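Local atomic coordinates of flagellar protein FliT (Bordetella bronchiseptica, PDB entry 3H3M), a protein that probably acts as an export chaperone in flagellum assembly, binding the filament-cap protein FliD as its relatives do. Residues Y24-A28 with L80-I84; L30-M34 with H49-Y53. One frame throughout, in Å; residues are numbered along the deposited sequence.

Overall arrangement
Both contacts use helix 20-39, each packing it against one of the other two helices. Contact 1 joins it to helix 72-105, nearly parallel. Contact 2 joins it to helix 43-63, antiparallel, and lies within the loop that contact 1 closes. Their centres are about 11 Å apart, and they meet where Ile27 packs on Tyr53 and Thr31 on Ile84. Contact 1 is mostly buried, and its side chains meet through apolar groups. Contact 2 is mixed: Leu30, Met34 and Tyr53 are buried, while Arg33, His49 and Glu52 add a salt bridge with a weak hydrogen bond, a CH-pi contact and a water bridge toward the surface. Both contacts also touch the second subunit.

Contact 1 (Y24-A28 with L80-I84); sequences YQDIA and LLVRI
Tyr24 and Leu80 meet near the start of the two segments, where Tyr24 CB lies 3.7 Å from Leu80 CD1. The Tyr24 ring extends beyond Leu80 to Leu81. Tyr24 CE2 sits 3.4 Å from Leu81 CD2, a close apolar contact. This methyl approaches the ring obliquely. Ile84 CD1 comes instead to the ring edge, near its plane, at 4.2 Å from Tyr24 CD2. The Tyr24 and Ile84 side chains cross at about a right angle.

Leu80 divides its two methyls. CD1 rests by Tyr24 CB and the backbone N of Gln25. Leu80 CD2 reaches Ala28 CB at 4.0 Å. Gln25, partly exposed, crosses Leu80 at about a right angle. Its chain bends at chi2 (70°), and its NE2 bonds to Asn29 on its own helix.

Ile84 holds the other end. With CG1 anti to its own carbonyl carbon (chi1 -67°), the branch CG1-CD1 reaches across to helix 20-39. Ile84 CG1 lies 3.8 Å from Ala28 N. Ile84 CD1 lies as close to Ile27 CG2. The small Ala28 lets the backbones come close: Ala28 CA is 5.0 Å from Ile84 CA. Ala28 CB touches both Leu80 CD2 and Ile84 CG1.

No hydrogen bond crosses between the segments. Helix 43-63 also packs here, with Leu60 on Tyr24 and Leu56 on Ile27, and the Tyr24 hydroxyl is satisfied by Glu64. Leu81 and Tyr24 of the second subunit pack on Tyr24 and Leu81 respectively, so this layer also belongs to the dimer interface. The segment axes approach to 9.2 Å, with N-to-C directions 24° apart. Such near-parallel packing of helices 20-39 and 72-105 is characteristic of an up-down three-helix bundle.

Contact 2 (L30-M34 with H49-Y53); sequences LTSRM and HGQEY
Arg33 packs over His49 where helices 20-39 and 43-63 run antiparallel, as in a helical hairpin. The segment directions differ by 163°. Arg33 CB begins the contact over one face of the His49 ring, a CH-pi contact 4.1 Å from the ring centroid. Arg33 CD then passes 4.2 Å from His49 CE1. The chain bends at chi3 (-86°), which turns the guanidinium toward Glu52. There Arg33 NH1 makes a weak hydrogen bond and salt bridge to Glu52 OE1, 3.4 Å long and far from straight (133°). OE1 lies at the guanidinium edge, near its plane, while Leu30 CA of the same helix lies against one face.

Leu30 spreads its two methyls over the other helix. Leu30 CD2 sits 3.3 Å from Tyr53 N, and CD1 lies by His49 ND1. Thr31 CG2 meets the Tyr53 ring edge-on, 3.5 Å from Tyr53 CE1. Met34, present as selenomethionine, lays CG against His49 CB at 3.7 Å. Its SE is oblique to the Tyr53 ring in a Met-aromatic contact. Asp88 of helix 72-105 touches Thr31, Met34 and Tyr53. Arg92 of the second subunit makes a cation-pi contact with Tyr53. One water bridges the helices: it donates to Arg33 O, and its O is hydrogen-bonded to His49 NE2 at 2.9 Å.

Contact 1 (Y24-A28 with L80-I84)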
ATOM      1  N   TYR A  24      -5.665   0.640  12.412  1.00 12.38           N
ATOM      2  CA  TYR A  24      -5.437   1.495  11.278  1.00 11.80           C
ATOM      3  C   TYR A  24      -4.376   2.544  11.607  1.00 10.99           C
ATOM      4  O   TYR A  24      -3.546   2.895  10.778  1.00  9.25           O
ATOM      5  CB  TYR A  24      -6.714   2.186  10.827  1.00 11.91           C
ATOM      6  CG  TYR A  24      -7.648   1.316  10.006  1.00 12.92           C
ATOM      7  CD1 TYR A  24      -8.899   0.976  10.486  1.00 13.76           C
ATOM      8  CD2 TYR A  24      -7.282   0.841   8.749  1.00 13.88           C
ATOM      9  CE1 TYR A  24      -9.758   0.179   9.747  1.00 14.78           C
ATOM     10  CE2 TYR A  24      -8.143   0.037   8.006  1.00 14.21           C
ATOM     11  CZ  TYR A  24      -9.384  -0.282   8.508  1.00 14.65           C
ATOM     12  OH  TYR A  24     -10.274  -1.071   7.806  1.00 14.76           O
ATOM     13  N   GLN A  25      -4.424   3.059  12.827  1.00 10.51           N
ATOM     14  CA  GLN A  25      -3.453   4.060  13.258  1.00  9.91           C
ATOM     15  C   GLN A  25      -2.053   3.453  13.209  1.00  8.19           C
ATOM     16  O   GLN A  25      -1.154   4.024  12.626  1.00  7.77           O
ATOM     17  CB  GLN A  25      -3.813   4.563  14.662  1.00 10.40           C
ATOM     18  CG  GLN A  25      -2.848   5.576  15.209  1.00 12.94           C
ATOM     19  CD  GLN A  25      -2.941   6.873  14.484  1.00 15.80           C
ATOM     20  OE1 GLN A  25      -3.935   7.584  14.636  1.00 19.72           O
ATOM     21  NE2 GLN A  25      -1.911   7.213  13.696  1.00 17.98           N
ATOM     22  N   ASP A  26      -1.899   2.268  13.786  1.00  7.15           N
ATOM     23  CA  ASP A  26      -0.613   1.582  13.820  1.00  7.04           C
ATOM     24  C   ASP A  26      -0.052   1.303  12.460  1.00  5.95           C
ATOM     25  O   ASP A  26       1.166   1.338  12.302  1.00  6.18           O
ATOM     26  CB  ASP A  26      -0.695   0.266  14.612  1.00  7.58           C
ATOM     27  CG  ASP A  26      -0.996   0.488  16.084  1.00 10.38           C
ATOM     28  OD1 ASP A  26      -0.428   1.429  16.682  1.00 14.00           O
ATOM     29  OD2 ASP A  26      -1.826  -0.255  16.645  1.00 14.23           O
ATOM     30  N   ILE A  27      -0.919   0.968  11.501  1.00  5.58           N
ATOM     31  CA  ILE A  27      -0.500   0.721  10.103  1.00  5.56           C
ATOM     32  C   ILE A  27      -0.088   2.015   9.405  1.00  5.13           C
ATOM     33  O   ILE A  27       0.896   2.037   8.642  1.00  6.04           O
ATOM     34  CB  ILE A  27      -1.600  -0.001   9.227  1.00  6.24           C
ATOM     35  CG1 ILE A  27      -1.850  -1.445   9.713  1.00  5.67           C
ATOM     36  CG2 ILE A  27      -1.185  -0.007   7.715  1.00  5.45           C
ATOM     37  CD1 ILE A  27      -3.111  -2.103   9.168  1.00  6.63           C
ATOM     38  N   ALA A  28      -0.834   3.079   9.658  1.00  3.66           N
ATOM     39  CA  ALA A  28      -0.436   4.383   9.226  1.00  3.49           C
ATOM     40  C   ALA A  28       0.924   4.733   9.841  1.00  3.25           C
ATOM     41  O   ALA A  28       1.815   5.220   9.158  1.00  3.24           O
ATOM     42  CB  ALA A  28      -1.506   5.421   9.581  1.00  3.00           C
ATOM     43  N   LEU A  80      -7.062   7.866   7.841  1.00  8.97           N
ATOM     44  CA  LEU A  80      -6.002   6.871   8.045  1.00  8.41           C
ATOM     45  C   LEU A  80      -5.692   6.059   6.789  1.00  8.23           C
ATOM     46  O   LEU A  80      -4.525   5.923   6.408  1.00  9.11           O
ATOM     47  CB  LEU A  80      -6.354   5.962   9.212  1.00  8.02           C
ATOM     48  CG  LEU A  80      -6.265   6.718  10.538  1.00  6.22           C
ATOM     49  CD1 LEU A  80      -6.605   5.801  11.713  1.00  5.35           C
ATOM     50  CD2 LEU A  80      -4.876   7.356  10.695  1.00  3.38           C
ATOM     51  N   LEU A  81      -6.731   5.598   6.107  1.00  7.98           N
ATOM     52  CA  LEU A  81      -6.556   4.901   4.854  1.00  8.51           C
ATOM     53  C   LEU A  81      -5.906   5.775   3.785  1.00  8.14           C
ATOM     54  O   LEU A  81      -4.956   5.378   3.142  1.00  7.40           O
ATOM     55  CB  LEU A  81      -7.894   4.374   4.351  1.00  8.93           C
ATOM     56  CG  LEU A  81      -8.463   3.242   5.206  1.00 11.19           C
ATOM     57  CD1 LEU A  81      -9.694   2.574   4.514  1.00 14.50           C
ATOM     58  CD2 LEU A  81      -7.376   2.225   5.477  1.00 13.10           C
ATOM     59  N   VAL A  82      -6.421   6.975   3.586  1.00  8.32           N
ATOM     60  CA  VAL A  82      -5.816   7.857   2.589  1.00  7.89           C
ATOM     61  C   VAL A  82      -4.332   7.997   2.887  1.00  8.04           C
ATOM     62  O   VAL A  82      -3.509   7.949   1.983  1.00  7.57           O
ATOM     63  CB  VAL A  82      -6.450   9.224   2.590  1.00  7.42           C
ATOM     64  CG1 VAL A  82      -5.491  10.208   2.031  1.00  6.19           C
ATOM     65  CG2 VAL A  82      -7.747   9.192   1.793  1.00  5.45           C
ATOM     66  N   ARG A  83      -4.010   8.142   4.168  1.00  8.11           N
ATOM     67  CA  ARG A  83      -2.621   8.267   4.613  1.00  8.15           C
ATOM     68  C   ARG A  83      -1.783   6.995   4.358  1.00  7.71           C
ATOM     69  O   ARG A  83      -0.611   7.099   3.933  1.00  6.64           O
ATOM     70  CB  ARG A  83      -2.578   8.616   6.089  1.00  8.11           C
ATOM     71  CG  ARG A  83      -1.151   8.654   6.699  1.00 11.34           C
ATOM     72  CD  ARG A  83      -0.159   9.697   6.000  1.00 13.57           C
ATOM     73  NE  ARG A  83      -0.738  11.051   5.828  1.00 15.01           N
ATOM     74  CZ  ARG A  83      -0.605  12.087   6.680  1.00 15.29           C
ATOM     75  NH1 ARG A  83       0.109  11.976   7.797  1.00 14.54           N
ATOM     76  NH2 ARG A  83      -1.185  13.257   6.408  1.00 13.08           N
ATOM     77  N   ILE A  84      -2.368   5.823   4.644  1.00  6.53           N
ATOM     78  CA  ILE A  84      -1.679   4.537   4.427  1.00  5.90           C
ATOM     79  C   ILE A  84      -1.435   4.344   2.936  1.00  6.02           C
ATOM     80  O   ILE A  84      -0.347   3.968   2.507  1.00  5.27           O
ATOM     81  CB  ILE A  84      -2.547   3.330   4.909  1.00  5.65           C
ATOM     82  CG1 ILE A  84      -2.746   3.311   6.432  1.00  5.32           C
ATOM     83  CG2 ILE A  84      -1.963   1.987   4.472  1.00  4.56           C
ATOM     84  CD1 ILE A  84      -3.938   2.452   6.860  1.00  2.00           C
TER

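Contact 2 (L30-M34 with H49-Y53)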
ATOM      1  N   LEU A  30       3.300   2.768  10.939  1.00  2.00           N
ATOM      2  CA  LEU A  30       4.266   1.877  10.354  1.00  2.00           C
ATOM      3  C   LEU A  30       4.599   2.259   8.918  1.00  2.00           C
ATOM      4  O   LEU A  30       5.750   2.295   8.553  1.00  2.00           O
ATOM      5  CB  LEU A  30       3.751   0.454  10.402  1.00  2.00           C
ATOM      6  CG  LEU A  30       4.742  -0.530   9.823  1.00  2.00           C
ATOM      7  CD1 LEU A  30       6.089  -0.500  10.523  1.00  2.00           C
ATOM      8  CD2 LEU A  30       4.127  -1.899   9.872  1.00  2.00           C
ATOM      9  N   THR A  31       3.579   2.581   8.123  1.00  2.00           N
ATOM     10  CA  THR A  31       3.787   2.976   6.721  1.00  2.00           C
ATOM     11  C   THR A  31       4.547   4.299   6.616  1.00  2.04           C
ATOM     12  O   THR A  31       5.278   4.508   5.650  1.00  2.00           O
ATOM     13  CB  THR A  31       2.458   2.998   5.915  1.00  2.00           C
ATOM     14  OG1 THR A  31       1.525   3.877   6.551  1.00  2.00           O
ATOM     15  CG2 THR A  31       1.872   1.613   5.831  1.00  2.00           C
ATOM     16  N   SER A  32       4.406   5.160   7.634  1.00  2.85           N
ATOM     17  CA  SER A  32       5.177   6.401   7.712  1.00  3.38           C
ATOM     18  C   SER A  32       6.665   6.106   8.029  1.00  3.62           C
ATOM     19  O   SER A  32       7.578   6.740   7.475  1.00  2.60           O
ATOM     20  CB  SER A  32       4.569   7.368   8.745  1.00  3.89           C
ATOM     21  OG  SER A  32       3.294   7.888   8.331  1.00  5.28           O
ATOM     22  N   ARG A  33       6.913   5.145   8.913  1.00  3.98           N
ATOM     23  CA  ARG A  33       8.282   4.653   9.120  1.00  3.98           C
ATOM     24  C   ARG A  33       8.823   4.057   7.826  1.00  3.34           C
ATOM     25  O   ARG A  33       9.985   4.294   7.463  1.00  3.02           O
ATOM     26  CB  ARG A  33       8.334   3.617  10.260  1.00  5.18           C
ATOM     27  CG  ARG A  33       8.537   4.248  11.650  1.00  7.70           C
ATOM     28  CD  ARG A  33       8.421   3.238  12.751  1.00 11.27           C
ATOM     29  NE  ARG A  33       7.017   3.100  13.124  1.00 15.94           N
ATOM     30  CZ  ARG A  33       6.429   2.008  13.635  1.00 18.25           C
ATOM     31  NH1 ARG A  33       7.126   0.878  13.873  1.00 17.43           N
ATOM     32  NH2 ARG A  33       5.104   2.054  13.907  1.00 17.60           N
HETATM   33  N   MSE A  34       8.001   3.324   7.077  1.00  2.55           N
HETATM   34  CA  MSE A  34       8.532   2.739   5.837  1.00  2.80           C
HETATM   35  C   MSE A  34       8.949   3.842   4.902  1.00  2.00           C
HETATM   36  O   MSE A  34      10.001   3.758   4.267  1.00  2.00           O
HETATM   37  CB  MSE A  34       7.544   1.870   5.106  1.00  2.77           C
HETATM   38  CG  MSE A  34       7.074   0.750   5.884  1.00  7.96           C
HETATM   39 SE   MSE A  34       6.059  -0.412   4.685  1.00 19.50          SE
HETATM   40  CE  MSE A  34       4.550   0.809   4.241  1.00 14.22           C
ATOM     41  N   HIS A  49      10.358  -3.587   8.042  1.00  2.96           N
ATOM     42  CA  HIS A  49       9.062  -3.024   8.512  1.00  2.77           C
ATOM     43  C   HIS A  49       7.853  -3.804   7.977  1.00  3.61           C
ATOM     44  O   HIS A  49       6.806  -3.842   8.603  1.00  3.32           O
ATOM     45  CB  HIS A  49       8.905  -1.590   8.060  1.00  2.46           C
ATOM     46  CG  HIS A  49       9.731  -0.619   8.810  1.00  2.00           C
ATOM     47  ND1 HIS A  49       9.787  -0.601  10.182  1.00  3.54           N
ATOM     48  CD2 HIS A  49      10.457   0.441   8.390  1.00  2.31           C
ATOM     49  CE1 HIS A  49      10.550   0.406  10.576  1.00  2.00           C
ATOM     50  NE2 HIS A  49      10.983   1.049   9.508  1.00  2.00           N
ATOM     51  N   GLY A  50       7.993  -4.410   6.806  1.00  5.17           N
ATOM     52  CA  GLY A  50       6.957  -5.270   6.260  1.00  6.37           C
ATOM     53  C   GLY A  50       6.596  -6.447   7.145  1.00  8.11           C
ATOM     54  O   GLY A  50       5.499  -7.017   7.021  1.00  8.50           O
ATOM     55  N   GLN A  51       7.494  -6.847   8.043  1.00 10.45           N
ATOM     56  CA  GLN A  51       7.167  -7.987   8.916  1.00 11.86           C
ATOM     57  C   GLN A  51       6.060  -7.626   9.900  1.00 12.67           C
ATOM     58  O   GLN A  51       5.055  -8.336  10.037  1.00 12.68           O
ATOM     59  CB  GLN A  51       8.403  -8.505   9.630  1.00 12.55           C
ATOM     60  CG  GLN A  51       9.292  -9.374   8.696  1.00 14.06           C
ATOM     61  N   GLU A  52       6.229  -6.485  10.548  1.00 13.73           N
ATOM     62  CA  GLU A  52       5.203  -5.929  11.417  1.00 13.82           C
ATOM     63  C   GLU A  52       3.932  -5.688  10.616  1.00 13.59           C
ATOM     64  O   GLU A  52       2.839  -5.998  11.074  1.00 14.16           O
ATOM     65  CB  GLU A  52       5.714  -4.615  12.010  1.00 14.72           C
ATOM     66  CG  GLU A  52       5.089  -4.217  13.352  1.00 17.05           C
ATOM     67  CD  GLU A  52       5.558  -2.856  13.833  1.00 20.29           C
ATOM     68  OE1 GLU A  52       6.764  -2.538  13.670  1.00 21.57           O
ATOM     69  OE2 GLU A  52       4.712  -2.100  14.376  1.00 23.75           O
ATOM     70  N   TYR A  53       4.091  -5.164   9.403  1.00 13.74           N
ATOM     71  CA  TYR A  53       2.976  -4.785   8.526  1.00 14.16           C
ATOM     72  C   TYR A  53       2.005  -5.922   8.332  1.00 13.59           C
ATOM     73  O   TYR A  53       0.820  -5.720   8.386  1.00 13.34           O
ATOM     74  CB  TYR A  53       3.529  -4.308   7.181  1.00 14.16           C
ATOM     75  CG  TYR A  53       2.545  -3.720   6.181  1.00 17.60           C
ATOM     76  CD1 TYR A  53       2.347  -2.327   6.065  1.00 20.25           C
ATOM     77  CD2 TYR A  53       1.853  -4.550   5.298  1.00 21.29           C
ATOM     78  CE1 TYR A  53       1.464  -1.790   5.099  1.00 21.85           C
ATOM     79  CE2 TYR A  53       0.981  -4.022   4.337  1.00 23.68           C
ATOM     80  CZ  TYR A  53       0.789  -2.642   4.239  1.00 23.90           C
ATOM     81  OH  TYR A  53      -0.073  -2.170   3.260  1.00 25.38           O
TER
HETATM   82  O   HOH W   1      12.033   3.773   9.670  1.00 11.80           O